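EccC5 (Mycobacterium xenopi RIVM700367, PDB 7B9F) forms part of the ESX-5 type VII secretion pore complex of mycobacteria and, as an FtsK/SpoIIIE-family P-loop protein, probably powers the export of its substrates. Local coordinates at residues A13-K17 against A127-F132; D260-W264 against E402-E406; A360-V364 against T376-D380. One frame throughout, in Å; residues are numbered along the deposited sequence.

Contact 1: residues A13-K17 against A127-F132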
# COMPACT_ATOMS: atom_id res chain seq x y z
N ALA C 13 11.35 -34.71 3.32
CA ALA C 13 11.18 -34.29 1.94
C ALA C 13 9.73 -34.41 1.52
O ALA C 13 9.09 -35.41 1.79
CB ALA C 13 12.05 -35.12 1.03
N PRO C 14 9.21 -33.38 0.86
CA PRO C 14 7.82 -33.42 0.39
C PRO C 14 7.64 -34.48 -0.68
O PRO C 14 8.57 -34.82 -1.41
CB PRO C 14 7.59 -32.02 -0.17
CG PRO C 14 8.65 -31.19 0.42
CD PRO C 14 9.83 -32.09 0.55
N VAL C 15 6.42 -35.00 -0.76
CA VAL C 15 6.12 -36.13 -1.62
C VAL C 15 5.18 -35.66 -2.72
O VAL C 15 4.33 -34.79 -2.52
CB VAL C 15 5.53 -37.31 -0.81
CG1 VAL C 15 4.18 -36.96 -0.21
CG2 VAL C 15 5.45 -38.57 -1.66
N VAL C 16 5.36 -36.23 -3.91
CA VAL C 16 4.50 -35.97 -5.06
C VAL C 16 3.96 -37.31 -5.55
O VAL C 16 4.66 -38.32 -5.51
CB VAL C 16 5.24 -35.20 -6.17
CG1 VAL C 16 6.35 -36.04 -6.81
CG2 VAL C 16 4.27 -34.71 -7.22
N LYS C 17 2.69 -37.32 -5.93
CA LYS C 17 2.09 -38.57 -6.37
C LYS C 17 1.61 -38.45 -7.81
O LYS C 17 1.01 -37.44 -8.19
CB LYS C 17 0.94 -38.98 -5.44
CG LYS C 17 -0.26 -38.06 -5.42
CD LYS C 17 -1.34 -38.61 -4.51
CE LYS C 17 -0.95 -38.47 -3.05
NZ LYS C 17 -0.86 -37.05 -2.61
N ALA C 127 6.40 -27.74 -4.75
CA ALA C 127 7.03 -27.81 -3.44
C ALA C 127 8.15 -28.83 -3.43
O ALA C 127 9.20 -28.59 -2.83
CB ALA C 127 5.99 -28.15 -2.37
N ASN C 128 7.97 -29.94 -4.15
CA ASN C 128 9.02 -30.94 -4.21
C ASN C 128 10.27 -30.40 -4.88
O ASN C 128 11.36 -30.44 -4.31
CB ASN C 128 8.52 -32.18 -4.94
CG ASN C 128 9.59 -33.22 -5.08
OD1 ASN C 128 10.03 -33.80 -4.10
ND2 ASN C 128 10.02 -33.46 -6.31
N TYR C 129 10.13 -29.83 -6.08
CA TYR C 129 11.30 -29.33 -6.79
C TYR C 129 11.99 -28.21 -6.04
O TYR C 129 13.22 -28.19 -5.93
CB TYR C 129 10.94 -28.87 -8.20
CG TYR C 129 10.78 -30.00 -9.16
CD1 TYR C 129 11.27 -31.25 -8.86
CD2 TYR C 129 10.18 -29.81 -10.39
CE1 TYR C 129 11.14 -32.29 -9.73
CE2 TYR C 129 10.04 -30.85 -11.27
CZ TYR C 129 10.53 -32.08 -10.94
OH TYR C 129 10.40 -33.13 -11.82
N ARG C 130 11.23 -27.27 -5.49
CA ARG C 130 11.91 -26.16 -4.82
C ARG C 130 12.42 -26.55 -3.45
O ARG C 130 13.25 -25.83 -2.88
CB ARG C 130 11.01 -24.95 -4.75
CG ARG C 130 10.78 -24.41 -6.12
CD ARG C 130 10.14 -23.06 -6.13
NE ARG C 130 10.41 -22.44 -7.40
CZ ARG C 130 9.55 -22.46 -8.41
NH1 ARG C 130 8.38 -23.04 -8.26
NH2 ARG C 130 9.86 -21.90 -9.56
N TRP C 131 11.95 -27.66 -2.89
CA TRP C 131 12.70 -28.29 -1.82
C TRP C 131 14.05 -28.76 -2.33
O TRP C 131 15.08 -28.51 -1.70
CB TRP C 131 11.91 -29.46 -1.24
CG TRP C 131 12.61 -30.20 -0.15
CD1 TRP C 131 13.44 -31.26 -0.28
CD2 TRP C 131 12.54 -29.91 1.24
NE1 TRP C 131 13.89 -31.67 0.94
CE2 TRP C 131 13.35 -30.85 1.90
CE3 TRP C 131 11.87 -28.96 2.00
CZ2 TRP C 131 13.51 -30.86 3.27
CZ3 TRP C 131 12.02 -28.97 3.36
CH2 TRP C 131 12.84 -29.91 3.99
N PHE C 132 14.05 -29.42 -3.47
CA PHE C 132 15.28 -30.09 -3.87
C PHE C 132 16.22 -29.16 -4.62
O PHE C 132 17.42 -29.44 -4.70
CB PHE C 132 14.92 -31.32 -4.71
CG PHE C 132 14.50 -32.49 -3.88
CD1 PHE C 132 13.20 -32.62 -3.45
CD2 PHE C 132 15.39 -33.44 -3.50
CE1 PHE C 132 12.82 -33.69 -2.68
CE2 PHE C 132 15.01 -34.51 -2.73
CZ PHE C 132 13.73 -34.63 -2.32

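Contact 2: residues D260-W264 against E402-E406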
# COMPACT_ATOMS: atom_id res chain seq x y z
N ASP C 260 40.92 -12.97 -13.13
CA ASP C 260 40.38 -12.03 -12.16
C ASP C 260 38.88 -12.17 -11.98
O ASP C 260 38.34 -11.68 -10.99
CB ASP C 260 40.72 -10.60 -12.58
CG ASP C 260 42.18 -10.44 -12.91
OD1 ASP C 260 42.98 -11.32 -12.52
OD2 ASP C 260 42.53 -9.44 -13.57
N ARG C 261 38.19 -12.81 -12.92
CA ARG C 261 36.77 -13.07 -12.74
C ARG C 261 36.51 -14.32 -11.93
O ARG C 261 35.38 -14.52 -11.46
CB ARG C 261 36.07 -13.18 -14.09
CG ARG C 261 36.49 -12.12 -15.07
CD ARG C 261 36.17 -10.73 -14.54
NE ARG C 261 34.75 -10.54 -14.25
CZ ARG C 261 33.80 -10.41 -15.17
NH1 ARG C 261 34.09 -10.44 -16.46
NH2 ARG C 261 32.54 -10.24 -14.79
N TRP C 262 37.51 -15.17 -11.76
CA TRP C 262 37.36 -16.42 -11.03
C TRP C 262 38.07 -16.39 -9.68
O TRP C 262 38.36 -17.44 -9.12
CB TRP C 262 37.90 -17.58 -11.85
CG TRP C 262 37.14 -17.80 -13.08
CD1 TRP C 262 37.55 -17.56 -14.34
CD2 TRP C 262 35.80 -18.29 -13.18
NE1 TRP C 262 36.57 -17.88 -15.23
CE2 TRP C 262 35.48 -18.32 -14.54
CE3 TRP C 262 34.85 -18.70 -12.25
CZ2 TRP C 262 34.25 -18.76 -14.99
CZ3 TRP C 262 33.64 -19.12 -12.70
CH2 TRP C 262 33.34 -19.15 -14.06
N ASP C 263 38.36 -15.20 -9.16
CA ASP C 263 39.07 -15.14 -7.90
C ASP C 263 38.18 -15.46 -6.72
O ASP C 263 38.68 -15.76 -5.63
CB ASP C 263 39.70 -13.77 -7.71
CG ASP C 263 40.85 -13.80 -6.74
OD1 ASP C 263 41.78 -14.60 -6.96
OD2 ASP C 263 40.83 -13.03 -5.76
N TRP C 264 36.86 -15.40 -6.90
CA TRP C 264 35.95 -15.66 -5.80
C TRP C 264 35.86 -17.13 -5.44
O TRP C 264 35.37 -17.45 -4.35
CB TRP C 264 34.57 -15.13 -6.14
CG TRP C 264 33.98 -15.78 -7.33
CD1 TRP C 264 34.09 -15.36 -8.61
CD2 TRP C 264 33.16 -16.94 -7.35
NE1 TRP C 264 33.40 -16.21 -9.44
CE2 TRP C 264 32.82 -17.19 -8.69
CE3 TRP C 264 32.68 -17.81 -6.37
CZ2 TRP C 264 32.03 -18.25 -9.07
CZ3 TRP C 264 31.90 -18.86 -6.75
CH2 TRP C 264 31.58 -19.08 -8.08
N GLU C 402 28.65 -11.35 -9.42
CA GLU C 402 29.87 -11.69 -8.69
C GLU C 402 29.73 -11.40 -7.21
O GLU C 402 30.32 -12.11 -6.39
CB GLU C 402 31.06 -10.92 -9.26
CG GLU C 402 32.39 -11.46 -8.79
CD GLU C 402 33.56 -10.86 -9.53
OE1 GLU C 402 34.51 -10.39 -8.86
OE2 GLU C 402 33.55 -10.86 -10.78
N ALA C 403 28.98 -10.36 -6.84
CA ALA C 403 28.81 -10.03 -5.43
C ALA C 403 28.10 -11.14 -4.68
O ALA C 403 28.51 -11.53 -3.59
CB ALA C 403 28.06 -8.72 -5.29
N ASP C 404 27.04 -11.70 -5.27
CA ASP C 404 26.29 -12.75 -4.59
C ASP C 404 27.09 -14.04 -4.52
O ASP C 404 27.06 -14.74 -3.50
CB ASP C 404 24.96 -12.98 -5.30
CG ASP C 404 24.25 -11.69 -5.60
OD1 ASP C 404 24.09 -10.87 -4.67
OD2 ASP C 404 23.85 -11.49 -6.77
N ALA C 405 27.80 -14.37 -5.60
CA ALA C 405 28.64 -15.56 -5.59
C ALA C 405 29.74 -15.44 -4.56
O ALA C 405 30.06 -16.40 -3.86
CB ALA C 405 29.22 -15.81 -6.97
N GLU C 406 30.31 -14.24 -4.43
CA GLU C 406 31.35 -14.03 -3.43
C GLU C 406 30.79 -14.09 -2.02
O GLU C 406 31.45 -14.59 -1.11
CB GLU C 406 32.03 -12.69 -3.69
CG GLU C 406 33.22 -12.42 -2.81
CD GLU C 406 34.10 -11.33 -3.36
OE1 GLU C 406 33.73 -10.15 -3.25
OE2 GLU C 406 35.18 -11.66 -3.91

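Contact 3: residues A360-V364 against T376-D380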
# COMPACT_ATOMS: atom_id res chain seq x y z
N ALA C 360 27.51 -31.04 -31.12
CA ALA C 360 26.34 -31.86 -30.81
C ALA C 360 25.22 -30.96 -30.33
O ALA C 360 25.33 -30.36 -29.26
CB ALA C 360 26.68 -32.91 -29.76
N PRO C 361 24.14 -30.82 -31.10
CA PRO C 361 23.12 -29.81 -30.77
C PRO C 361 22.39 -30.06 -29.47
O PRO C 361 21.85 -29.11 -28.90
CB PRO C 361 22.16 -29.88 -31.96
CG PRO C 361 22.98 -30.45 -33.06
CD PRO C 361 23.88 -31.44 -32.40
N GLN C 362 22.36 -31.29 -28.98
CA GLN C 362 21.67 -31.55 -27.72
C GLN C 362 22.48 -31.12 -26.50
O GLN C 362 21.93 -31.06 -25.40
CB GLN C 362 21.31 -33.03 -27.59
CG GLN C 362 22.48 -33.93 -27.30
CD GLN C 362 23.14 -34.43 -28.55
OE1 GLN C 362 23.27 -33.71 -29.54
NE2 GLN C 362 23.57 -35.69 -28.53
N ARG C 363 23.77 -30.82 -26.67
CA ARG C 363 24.62 -30.40 -25.57
C ARG C 363 24.87 -28.91 -25.57
O ARG C 363 25.78 -28.45 -24.87
CB ARG C 363 25.96 -31.13 -25.64
CG ARG C 363 25.83 -32.61 -25.60
CD ARG C 363 27.17 -33.25 -25.79
NE ARG C 363 27.06 -34.68 -26.00
CZ ARG C 363 27.95 -35.39 -26.68
NH1 ARG C 363 29.00 -34.80 -27.21
NH2 ARG C 363 27.78 -36.70 -26.83
N VAL C 364 24.12 -28.14 -26.33
CA VAL C 364 24.35 -26.71 -26.45
C VAL C 364 23.18 -25.98 -25.82
O VAL C 364 22.03 -26.18 -26.20
CB VAL C 364 24.53 -26.29 -27.91
CG1 VAL C 364 24.83 -24.81 -27.98
CG2 VAL C 364 25.66 -27.06 -28.53
N THR C 376 17.34 -25.11 -26.09
CA THR C 376 18.04 -26.37 -26.30
C THR C 376 17.02 -27.43 -26.67
O THR C 376 15.81 -27.20 -26.63
CB THR C 376 18.83 -26.79 -25.06
OG1 THR C 376 19.78 -27.80 -25.44
CG2 THR C 376 17.91 -27.36 -24.01
N LEU C 377 17.53 -28.59 -27.05
CA LEU C 377 16.66 -29.70 -27.40
C LEU C 377 15.90 -30.16 -26.17
O LEU C 377 16.50 -30.32 -25.10
CB LEU C 377 17.46 -30.86 -27.98
CG LEU C 377 18.31 -30.61 -29.22
CD1 LEU C 377 18.61 -31.93 -29.88
CD2 LEU C 377 17.62 -29.68 -30.19
N PRO C 378 14.59 -30.35 -26.26
CA PRO C 378 13.82 -30.80 -25.10
C PRO C 378 14.23 -32.20 -24.67
O PRO C 378 14.64 -33.03 -25.47
CB PRO C 378 12.38 -30.79 -25.60
CG PRO C 378 12.39 -29.79 -26.69
CD PRO C 378 13.71 -29.94 -27.36
N ARG C 379 14.12 -32.44 -23.37
CA ARG C 379 14.51 -33.71 -22.78
C ARG C 379 13.36 -34.25 -21.95
O ARG C 379 12.50 -33.50 -21.50
CB ARG C 379 15.75 -33.56 -21.91
CG ARG C 379 17.00 -33.29 -22.69
CD ARG C 379 18.19 -33.14 -21.78
NE ARG C 379 19.43 -33.12 -22.55
CZ ARG C 379 20.17 -34.19 -22.78
NH1 ARG C 379 19.80 -35.36 -22.30
NH2 ARG C 379 21.27 -34.09 -23.50
N ASP C 380 13.35 -35.57 -21.77
CA ASP C 380 12.33 -36.19 -20.95
C ASP C 380 12.53 -35.79 -19.49
O ASP C 380 13.65 -35.64 -19.02
CB ASP C 380 12.39 -37.70 -21.08
CG ASP C 380 11.47 -38.41 -20.11
OD1 ASP C 380 10.37 -37.89 -19.85
OD2 ASP C 380 11.86 -39.48 -19.61

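Contact 1: residues A13-K17 against A127-F132
The irregular segment 13-17 rests its Pro14 ring on the indole of Trp131 at the C-terminal end of helix 97-132. Pro14 is the bump. Its ring drops over one face of Trp131, with Pro14 CD 3.6 Å from the centroid of the five-membered ring of Trp131 and 3.4 Å from Trp131 CG, a CH-pi contact over the ring face, 19° off the normal. Ala13 CA covers the same face a little farther out, 4.2 Å from that centroid. The hollow that receives them is bounded by Ala127, whose O lies 4.2 Å from Pro14 CG, and Asn128 and, one turn later, by Trp131 and Phe132. Helix 97-132 is the long helix that follows the unmodelled residues 37-95, strongly hydrophobic and probably membrane-spanning, while segment 13-17 leads into strand 19-22, which pairs in parallel with strand 174-177. Phe132 closes the hollow beside Ala13, its CZ 3.8 Å from Ala13 CB. Farther on, Val16 turns back to the same helix and touches Ser124 and Met125, while Val15 points away. Trp131 also packs on Met148, and on another side of the helix Arg130 pairs with Asp126 and with Glu109 of an EccD5 chain.

Contact 2: residues D260-W264 against E402-E406
This is a mixed apolar and charged contact between a loop and a helix: residues 260-264, following strand 250-256 in the parallel part of the mixed sheet, meet the first turn of helix 402-412, which follows strand 392-397 in the antiparallel part. It thus joins connections from well-separated strands of one sheet. At its centre Trp264, the largest contributor of covered surface, lays a ring face against Ala405. Ala405 CB sits 3.9 Å from the centroid of the six-membered ring of Trp264, only 5° off the normal, a CH-pi contact straight over the ring face. Glu402, one turn earlier, passes its aliphatic part by the same indole, its CG 4.3 Å from Trp264 CD1, before its carboxylate reaches Arg261. That salt bridge is long, with Arg261 NE 3.7 Å from Glu402 OE2, and Arg261 has a second, weak ion pair with Glu228. Trp262 points away and packs on Leu231 and Thr234 of helix 227-244, the same helix whose Arg235 Trp264 touches. Ala403 and Asp404, out of reach of the loop, lie at an EccD5 chain: Ala403 packs on its Ser43, and Asp404 makes a long, weak ion pair with its Arg72. No hydrogen bond joins the segments; the chemistry implies adhesion chiefly through indole and alanine, with the long salt bridge adding little.

Contact 3: residues A360-V364 against T376-D380
Leu377 lies against the flank of Gln362, its CD1 3.7 Å from Gln362 CB, while its CG comes within 3.9 Å of Pro361 O. The leucine therefore packs on the aliphatic base of the glutamine and on the backbone of the turn, and the amide end of Gln362 leads off elsewhere. A backbone hydrogen bond from Arg363 N to Ala360 O, 3.1 Å long, closes a type I beta-turn over residues 360-363, just before strand 364-367. One hydrogen bond joins the segments just past the turn: Thr376 OG1 donates to Val364 O over 2.9 Å. Both residues stand at strand ends, Val364 at the start of 364-367 and Thr376 at the finish of 373-376, so a side chain supplies a link across the open end of the pair.

Beyond Leu377, Arg379 reaches back to the turn. Its NH2 approaches Gln362 O at 3.6 Å, near the guanidinium plane, but the main partner of this charge is Glu218, with which it forms a salt bridge. Glu218 also pairs with Arg363, whose guanidinium makes a cation-pi contact with Trp220, so one carboxylate draws together arginines from both segments. On the other flank, Thr376 and Pro378 pack against Phe394 and Trp392 of strand 392-397.

Strands 364-367 and 373-376 are neighbours and antiparallel in the mixed central sheet, joined by a short connection, and the contact is thus typical of the open end of a beta-hairpin, where the chain enters the first strand and leaves the second.

In the fold
The three contacts lie in different parts of the chain and do not touch. Contacts 1 and 3 come closest, their nearest atoms about 8 Å apart and their centres 25 Å; contact 2 keeps its nearest atoms about 17 Å from contact 1 and about 16 Å from contact 3. In sequence, contact 1 is complete before either of the others begins, whereas contact 3, a local hairpin closure, falls wholly within the span bridged by contact 2. Its segments are 12 residues apart, against 110 for contact 1 and 138 for contact 2. The model of this chain ends at residue 417 and none of the three contacts borders a ligand, so no pocket relates them.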